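Local coordinates for listeriolysin O (Listeria monocytogenes, PDB 4CDB), which forms oligomeric pores in cholesterol-containing host membranes, inserting into the bilayer after a major conformational change and so lysing the cell, at residues A[217-222]-A[257-262]; A[253-258]-A[347-352]; A[395-400]-A[434-439]. All coordinates share one frame; numbering follows the deposited sequence.

How the interactions relate
Interactions 1 and 2 lie on either side of one strand, 252-260, which pairs with 207-222 in the first and with 345-353 in the second. They share Ser-257 and Val-258, their centres are 9 Å apart, and a probable backbone bond from Ala-259 N to Ala-348 O (2.7 Å) ties them together. Interaction 3 belongs to the C-terminal beta-sandwich, centred about 61 Å from both and across the centre of the elongated chain. Its strand 436-449 runs on into the conserved undecapeptide at 445-455. Bound sodium ions lie about 6 Å from the side chain of Tyr-260 in interaction 1 and about 4 Å from that of Val-400 in interaction 3.

Interaction 1: residues A[217-222]-A[257-262]; sequences YYNVNV and SVAYGR
Tyr-260 and Tyr-218 are joined by the straightest of the four backbone hydrogen bonds between 217-222 and 257-262, with Tyr-260 N 3.0 Å from Tyr-218 O. The carbonyl of Tyr-260 is taken instead by the residue before Tyr-218, Tyr-217 N lying 2.9 Å from Tyr-260 O. Farther along, Val-220 and Val-258 bond each other reciprocally, Val-258 N reaching Val-220 O at 2.9 Å. Because Tyr-217 and Tyr-218 both face Tyr-260, the antiparallel ladder ends in a classic beta bulge. It sits in the large curled antiparallel sheet of the cytolysin, just where the chain turns a corner at Gly-261 before entering strand 262-270. On the face carrying Tyr-218, Val-220 and Tyr-260, the two tyrosine rings are nearly parallel (planes at 19°) but slid so far apart that they barely overlap. Tyr-260 CB takes the place of a stacked ring, sitting over the face of Tyr-218 at 3.9 Å from the ring centroid in a CH-pi contact. Tyr-218 CE1 comes within 3.5 Å of Tyr-260 CD1, while Val-220 CG2 packs on Tyr-260 CE1. Val-148 and Val-144 of helix 137-152 touch Tyr-218 and Tyr-260 respectively. On the opposite face Asn-219 CG lies anti to its carbonyl carbon (chi1 -65°), which brings OD1 to 3.3 Å from Ala-259 CB. Beyond the bulge, the Tyr-217 ring lies with one face under Arg-262 N. Its OH touches Arg-262 CB at 3.6 Å and hydrogen-bonds Gly-335 O, whereas the extended arginine carries its guanidinium onward to Gln-215.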
# COMPACT_ATOMS: atom_id res chain seq x y z
N TYR A 217 17.58 11.60 -4.64
CA TYR A 217 18.75 12.03 -5.40
C TYR A 217 19.97 12.19 -4.50
O TYR A 217 21.10 11.90 -4.91
CB TYR A 217 18.45 13.33 -6.13
CG TYR A 217 17.29 13.24 -7.09
CD1 TYR A 217 17.01 12.06 -7.77
CD2 TYR A 217 16.46 14.33 -7.32
CE1 TYR A 217 15.95 11.97 -8.64
CE2 TYR A 217 15.39 14.25 -8.19
CZ TYR A 217 15.14 13.07 -8.85
OH TYR A 217 14.07 12.98 -9.72
N TYR A 218 19.74 12.67 -3.28
CA TYR A 218 20.82 12.86 -2.32
C TYR A 218 20.30 13.04 -0.90
O TYR A 218 19.14 13.40 -0.69
CB TYR A 218 21.71 14.04 -2.72
CG TYR A 218 20.97 15.35 -2.89
CD1 TYR A 218 20.80 16.22 -1.82
CD2 TYR A 218 20.46 15.72 -4.13
CE1 TYR A 218 20.13 17.42 -1.98
CE2 TYR A 218 19.78 16.91 -4.29
CZ TYR A 218 19.62 17.76 -3.22
OH TYR A 218 18.95 18.95 -3.38
N ASN A 219 21.17 12.78 0.07
CA ASN A 219 20.88 13.03 1.47
C ASN A 219 21.86 14.05 2.04
O ASN A 219 23.06 14.00 1.77
CB ASN A 219 20.95 11.74 2.28
CG ASN A 219 19.89 10.74 1.88
OD1 ASN A 219 18.81 10.70 2.47
ND2 ASN A 219 20.18 9.94 0.87
N VAL A 220 21.34 14.98 2.84
CA VAL A 220 22.18 15.91 3.57
C VAL A 220 22.06 15.63 5.06
O VAL A 220 20.96 15.68 5.63
CB VAL A 220 21.80 17.38 3.28
CG1 VAL A 220 22.60 18.32 4.17
CG2 VAL A 220 22.03 17.70 1.80
N ASN A 221 23.19 15.33 5.69
CA ASN A 221 23.21 15.03 7.12
C ASN A 221 24.01 16.05 7.94
O ASN A 221 24.76 16.86 7.39
CB ASN A 221 23.73 13.61 7.37
CG ASN A 221 25.16 13.43 6.94
OD1 ASN A 221 25.69 14.21 6.15
ND2 ASN A 221 25.81 12.38 7.45
N VAL A 222 23.83 16.01 9.26
CA VAL A 222 24.44 16.97 10.17
C VAL A 222 25.40 16.26 11.12
O VAL A 222 25.18 15.10 11.47
CB VAL A 222 23.36 17.71 10.99
CG1 VAL A 222 23.96 18.88 11.75
CG2 VAL A 222 22.26 18.19 10.09
N SER A 257 19.26 14.04 9.32
CA SER A 257 19.43 13.81 7.89
C SER A 257 18.13 14.03 7.13
O SER A 257 17.06 13.68 7.62
CB SER A 257 19.93 12.38 7.64
OG SER A 257 20.12 12.15 6.26
N VAL A 258 18.23 14.63 5.94
CA VAL A 258 17.07 14.87 5.10
C VAL A 258 17.28 14.28 3.71
O VAL A 258 18.30 14.52 3.07
CB VAL A 258 16.77 16.38 4.95
CG1 VAL A 258 15.60 16.61 4.00
CG2 VAL A 258 16.49 17.02 6.30
N ALA A 259 16.30 13.50 3.25
CA ALA A 259 16.35 12.94 1.90
C ALA A 259 15.65 13.87 0.91
O ALA A 259 14.50 14.27 1.12
CB ALA A 259 15.71 11.55 1.87
N TYR A 260 16.35 14.23 -0.16
CA TYR A 260 15.80 15.11 -1.18
C TYR A 260 15.55 14.33 -2.47
O TYR A 260 16.33 13.45 -2.83
CB TYR A 260 16.75 16.27 -1.47
CG TYR A 260 16.97 17.21 -0.31
CD1 TYR A 260 17.90 16.91 0.69
CD2 TYR A 260 16.28 18.41 -0.21
CE1 TYR A 260 18.12 17.77 1.75
CE2 TYR A 260 16.49 19.28 0.85
CZ TYR A 260 17.41 18.95 1.82
OH TYR A 260 17.62 19.81 2.88
N GLY A 261 14.47 14.66 -3.17
CA GLY A 261 14.18 14.02 -4.43
C GLY A 261 12.74 14.13 -4.90
O GLY A 261 12.07 15.15 -4.70
N ARG A 262 12.27 13.06 -5.53
CA ARG A 262 10.96 13.05 -6.18
C ARG A 262 10.13 11.91 -5.60
O ARG A 262 10.64 10.80 -5.41
CB ARG A 262 11.16 12.86 -7.69
CG ARG A 262 9.88 12.73 -8.50
CD ARG A 262 10.23 12.57 -9.98
NE ARG A 262 9.04 12.47 -10.83
CZ ARG A 262 8.50 11.32 -11.22
NH1 ARG A 262 9.05 10.17 -10.84
NH2 ARG A 262 7.43 11.32 -11.99

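Interaction 2: residues A[253-258]-A[347-352]; sequences AYISSV and IAYTTN
Asn-352 spreads its side chain across Tyr-254 and Ser-256. Its CB rests against the tyrosine ring, 3.5 Å from Tyr-254 CZ. CG, anti to the carbonyl carbon (chi1 -68°), comes 3.6 Å from Ser-256 CB. At the fork the two amide atoms part: OD1 lies 2.9 Å from Ser-256 OG, at best a weak hydrogen bond, and ND2 makes a weak one of 3.4 Å to Tyr-254 OH. That hydroxyl has a stronger partner in Asn-357 OD1. The serine is the extra residue of a beta bulge: the antiparallel register slips by one between Ile-255 and Ser-257, and the CB of Ser-256 is turned toward strand 345-353. Its OG also lies 2.8 Å from Thr-350 OG1, a hydrogen bond in which either hydroxyl could donate, so one proton may have to choose between Thr-350 and Asn-352. Backbone bonds bracket the slip, Ser-256 N to Thr-350 O and Thr-350 N to Ser-257 O (2.9 Å), while Tyr-254 and Asn-352 bond each other in both directions. On the other face the contacts are mostly apolar: Ile-255 CG2 and CD1 pack on the Tyr-349 ring, with CG2 3.8 Å from Tyr-349 CD2, and Val-258 CG2 meets Tyr-349 CB.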
# COMPACT_ATOMS: atom_id res chain seq x y z
N ALA A 253 14.99 17.07 20.17
CA ALA A 253 15.60 16.26 19.13
C ALA A 253 16.00 17.15 17.96
O ALA A 253 15.54 18.29 17.87
CB ALA A 253 14.63 15.17 18.66
N TYR A 254 16.85 16.64 17.08
CA TYR A 254 17.24 17.38 15.89
C TYR A 254 17.11 16.53 14.63
O TYR A 254 17.22 15.30 14.68
CB TYR A 254 18.66 17.93 16.02
CG TYR A 254 19.74 16.87 16.09
CD1 TYR A 254 20.03 16.24 17.29
CD2 TYR A 254 20.48 16.52 14.97
CE1 TYR A 254 21.02 15.27 17.37
CE2 TYR A 254 21.47 15.56 15.04
CZ TYR A 254 21.73 14.94 16.24
OH TYR A 254 22.72 13.98 16.31
N ILE A 255 16.87 17.19 13.50
CA ILE A 255 16.83 16.49 12.22
C ILE A 255 18.26 16.18 11.78
O ILE A 255 19.01 17.07 11.39
CB ILE A 255 16.09 17.33 11.16
CG1 ILE A 255 14.67 17.64 11.63
CG2 ILE A 255 16.06 16.60 9.83
CD1 ILE A 255 13.83 18.41 10.63
N SER A 256 18.63 14.90 11.87
CA SER A 256 20.00 14.47 11.60
C SER A 256 20.30 14.28 10.12
O SER A 256 21.45 14.36 9.70
CB SER A 256 20.30 13.18 12.37
OG SER A 256 19.32 12.19 12.12
N SER A 257 19.26 14.04 9.32
CA SER A 257 19.43 13.81 7.89
C SER A 257 18.13 14.03 7.13
O SER A 257 17.06 13.68 7.62
CB SER A 257 19.93 12.38 7.64
OG SER A 257 20.12 12.15 6.26
N VAL A 258 18.23 14.63 5.94
CA VAL A 258 17.07 14.87 5.10
C VAL A 258 17.28 14.28 3.71
O VAL A 258 18.30 14.52 3.07
CB VAL A 258 16.77 16.38 4.95
CG1 VAL A 258 15.60 16.61 4.00
CG2 VAL A 258 16.49 17.02 6.30
N ILE A 347 11.56 14.83 1.12
CA ILE A 347 10.52 13.82 1.07
C ILE A 347 10.58 12.84 2.25
O ILE A 347 9.65 12.08 2.49
CB ILE A 347 10.55 13.03 -0.26
CG1 ILE A 347 11.96 12.50 -0.53
CG2 ILE A 347 10.09 13.91 -1.41
CD1 ILE A 347 12.10 11.79 -1.87
N ALA A 348 11.70 12.88 2.97
CA ALA A 348 11.88 12.05 4.15
C ALA A 348 13.02 12.58 5.00
O ALA A 348 13.92 13.25 4.49
CB ALA A 348 12.16 10.61 3.76
N TYR A 349 12.99 12.30 6.30
CA TYR A 349 14.07 12.71 7.19
C TYR A 349 14.16 11.85 8.44
O TYR A 349 13.19 11.19 8.83
CB TYR A 349 13.95 14.19 7.55
CG TYR A 349 12.72 14.57 8.36
CD1 TYR A 349 11.51 14.82 7.73
CD2 TYR A 349 12.78 14.71 9.74
CE1 TYR A 349 10.38 15.18 8.46
CE2 TYR A 349 11.67 15.07 10.48
CZ TYR A 349 10.47 15.30 9.83
OH TYR A 349 9.35 15.66 10.55
N THR A 350 15.34 11.85 9.06
CA THR A 350 15.56 11.11 10.29
C THR A 350 15.81 12.08 11.44
O THR A 350 16.30 13.19 11.22
CB THR A 350 16.76 10.16 10.17
OG1 THR A 350 17.96 10.93 10.07
CG2 THR A 350 16.62 9.27 8.94
N THR A 351 15.47 11.67 12.66
CA THR A 351 15.66 12.52 13.82
C THR A 351 16.47 11.81 14.91
O THR A 351 16.32 10.60 15.12
CB THR A 351 14.32 12.99 14.42
OG1 THR A 351 13.45 11.86 14.58
CG2 THR A 351 13.66 14.00 13.50
N ASN A 352 17.32 12.56 15.59
CA ASN A 352 18.09 12.04 16.72
C ASN A 352 17.76 12.82 17.99
O ASN A 352 17.64 14.04 17.95
CB ASN A 352 19.59 12.14 16.45
CG ASN A 352 20.06 11.20 15.35
OD1 ASN A 352 19.25 10.63 14.62
ND2 ASN A 352 21.37 11.05 15.22

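Interaction 3: residues A[395-400]-A[434-439]; sequences ISWDEV and GNARNI
Trp-397 meets Ala-436 and Ile-439 where strands 391-402 and 436-449 run antiparallel in the four-stranded sheet of the C-terminal beta-sandwich. This is the buried, well-packed side. Trp-397 CD1 lies 3.9 Å from Ala-436 CB, its CB packs on Ile-439 CG1, and Ile-430 and Leu-432 of strand 426-432 touch Trp-397, Leu-432 also touching Ile-439. Glu-399 helps hold the rotation of the indole: Trp-397 NE1 points almost straight at Glu-399 OE2 (3.1 Å), which lies in the ring plane and accepts through its anti lone pair. The other face, with Asp-398 and Arg-437, is more open. Although their backbones are joined by two hydrogen bonds, the charged ends stay apart, Asp-398 OD2 being 5.7 Å from Arg-437 NH1, and Asp-398 OD1 turns to His-412 ND1. A water donates to Asn-438 O at 2.6 Å and only weakly to Asp-398 OD2. Arg-437 lays its guanidinium edge against Val-400, NE 3.3 Å from CG2, and makes a long, weak ion pair with Glu-408. Asn-435 grips Val-400 twice: its backbone O accepts Val-400 N at 2.9 Å, and its CG, between backbone N and carbonyl carbon (chi1 55°), places ND2 3.2 Å from Val-400 O, 69° out of the carbonyl plane and off the lone pairs.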
# COMPACT_ATOMS: atom_id res chain seq x y z
N ILE A 395 -31.49 -34.78 -12.64
CA ILE A 395 -30.45 -33.78 -12.45
C ILE A 395 -30.62 -33.07 -11.11
O ILE A 395 -31.69 -32.54 -10.81
CB ILE A 395 -30.45 -32.76 -13.60
CG1 ILE A 395 -30.31 -33.49 -14.94
CG2 ILE A 395 -29.34 -31.74 -13.42
CD1 ILE A 395 -30.26 -32.58 -16.14
N SER A 396 -29.56 -33.08 -10.31
CA SER A 396 -29.59 -32.48 -8.98
C SER A 396 -28.33 -31.66 -8.71
O SER A 396 -27.33 -31.80 -9.42
CB SER A 396 -29.74 -33.56 -7.91
OG SER A 396 -28.66 -34.48 -7.95
N TRP A 397 -28.40 -30.81 -7.70
CA TRP A 397 -27.26 -29.98 -7.30
C TRP A 397 -27.47 -29.40 -5.90
O TRP A 397 -28.57 -29.47 -5.35
CB TRP A 397 -27.03 -28.85 -8.31
CG TRP A 397 -28.16 -27.88 -8.39
CD1 TRP A 397 -28.31 -26.72 -7.69
CD2 TRP A 397 -29.32 -27.99 -9.23
NE1 TRP A 397 -29.48 -26.10 -8.03
CE2 TRP A 397 -30.12 -26.85 -8.98
CE3 TRP A 397 -29.76 -28.92 -10.17
CZ2 TRP A 397 -31.33 -26.64 -9.63
CZ3 TRP A 397 -30.96 -28.71 -10.82
CH2 TRP A 397 -31.73 -27.57 -10.55
N ASP A 398 -26.41 -28.82 -5.34
CA ASP A 398 -26.48 -28.17 -4.04
C ASP A 398 -26.32 -26.66 -4.18
O ASP A 398 -25.55 -26.19 -5.01
CB ASP A 398 -25.39 -28.70 -3.11
CG ASP A 398 -25.66 -30.12 -2.64
OD1 ASP A 398 -26.83 -30.44 -2.36
OD2 ASP A 398 -24.70 -30.91 -2.56
N GLU A 399 -27.07 -25.91 -3.38
CA GLU A 399 -26.93 -24.46 -3.33
C GLU A 399 -26.48 -24.04 -1.93
O GLU A 399 -27.15 -24.33 -0.94
CB GLU A 399 -28.23 -23.76 -3.72
CG GLU A 399 -28.64 -23.99 -5.16
CD GLU A 399 -29.90 -23.23 -5.54
OE1 GLU A 399 -30.34 -22.39 -4.75
OE2 GLU A 399 -30.43 -23.49 -6.64
N VAL A 400 -25.34 -23.36 -1.86
CA VAL A 400 -24.75 -23.01 -0.57
C VAL A 400 -25.01 -21.55 -0.18
O VAL A 400 -24.63 -20.63 -0.90
CB VAL A 400 -23.23 -23.27 -0.57
CG1 VAL A 400 -22.60 -22.72 0.70
CG2 VAL A 400 -22.95 -24.75 -0.71
N GLY A 434 -25.19 -18.76 -8.95
CA GLY A 434 -23.76 -18.80 -8.75
C GLY A 434 -23.31 -19.69 -7.61
O GLY A 434 -22.23 -20.29 -7.66
N ASN A 435 -24.14 -19.79 -6.57
CA ASN A 435 -23.80 -20.56 -5.39
C ASN A 435 -24.11 -22.05 -5.53
O ASN A 435 -24.24 -22.76 -4.53
CB ASN A 435 -24.49 -19.99 -4.15
CG ASN A 435 -26.00 -19.89 -4.31
OD1 ASN A 435 -26.49 -19.59 -5.40
ND2 ASN A 435 -26.73 -20.13 -3.23
N ALA A 436 -24.24 -22.52 -6.76
CA ALA A 436 -24.53 -23.93 -7.02
C ALA A 436 -23.26 -24.73 -7.27
O ALA A 436 -22.40 -24.32 -8.05
CB ALA A 436 -25.50 -24.07 -8.18
N ARG A 437 -23.15 -25.89 -6.62
CA ARG A 437 -22.03 -26.78 -6.85
C ARG A 437 -22.45 -28.25 -6.79
O ARG A 437 -23.59 -28.56 -6.44
CB ARG A 437 -20.89 -26.50 -5.87
CG ARG A 437 -21.27 -26.65 -4.40
CD ARG A 437 -20.08 -26.31 -3.50
NE ARG A 437 -20.43 -26.29 -2.09
CZ ARG A 437 -20.21 -27.29 -1.24
NH1 ARG A 437 -19.63 -28.41 -1.66
NH2 ARG A 437 -20.57 -27.17 0.03
N ASN A 438 -21.52 -29.14 -7.14
CA ASN A 438 -21.77 -30.58 -7.16
C ASN A 438 -22.96 -30.95 -8.04
O ASN A 438 -23.95 -31.51 -7.57
CB ASN A 438 -21.96 -31.12 -5.74
CG ASN A 438 -20.67 -31.08 -4.94
OD1 ASN A 438 -19.59 -31.34 -5.48
ND2 ASN A 438 -20.78 -30.76 -3.66
N ILE A 439 -22.86 -30.61 -9.32
CA ILE A 439 -23.92 -30.90 -10.28
C ILE A 439 -23.91 -32.37 -10.68
O ILE A 439 -22.87 -32.91 -11.08
CB ILE A 439 -23.81 -30.01 -11.53
CG1 ILE A 439 -24.36 -28.61 -11.24
CG2 ILE A 439 -24.57 -30.61 -12.69
CD1 ILE A 439 -23.38 -27.69 -10.54
O HOH W 1 -25.29 -32.48 -5.50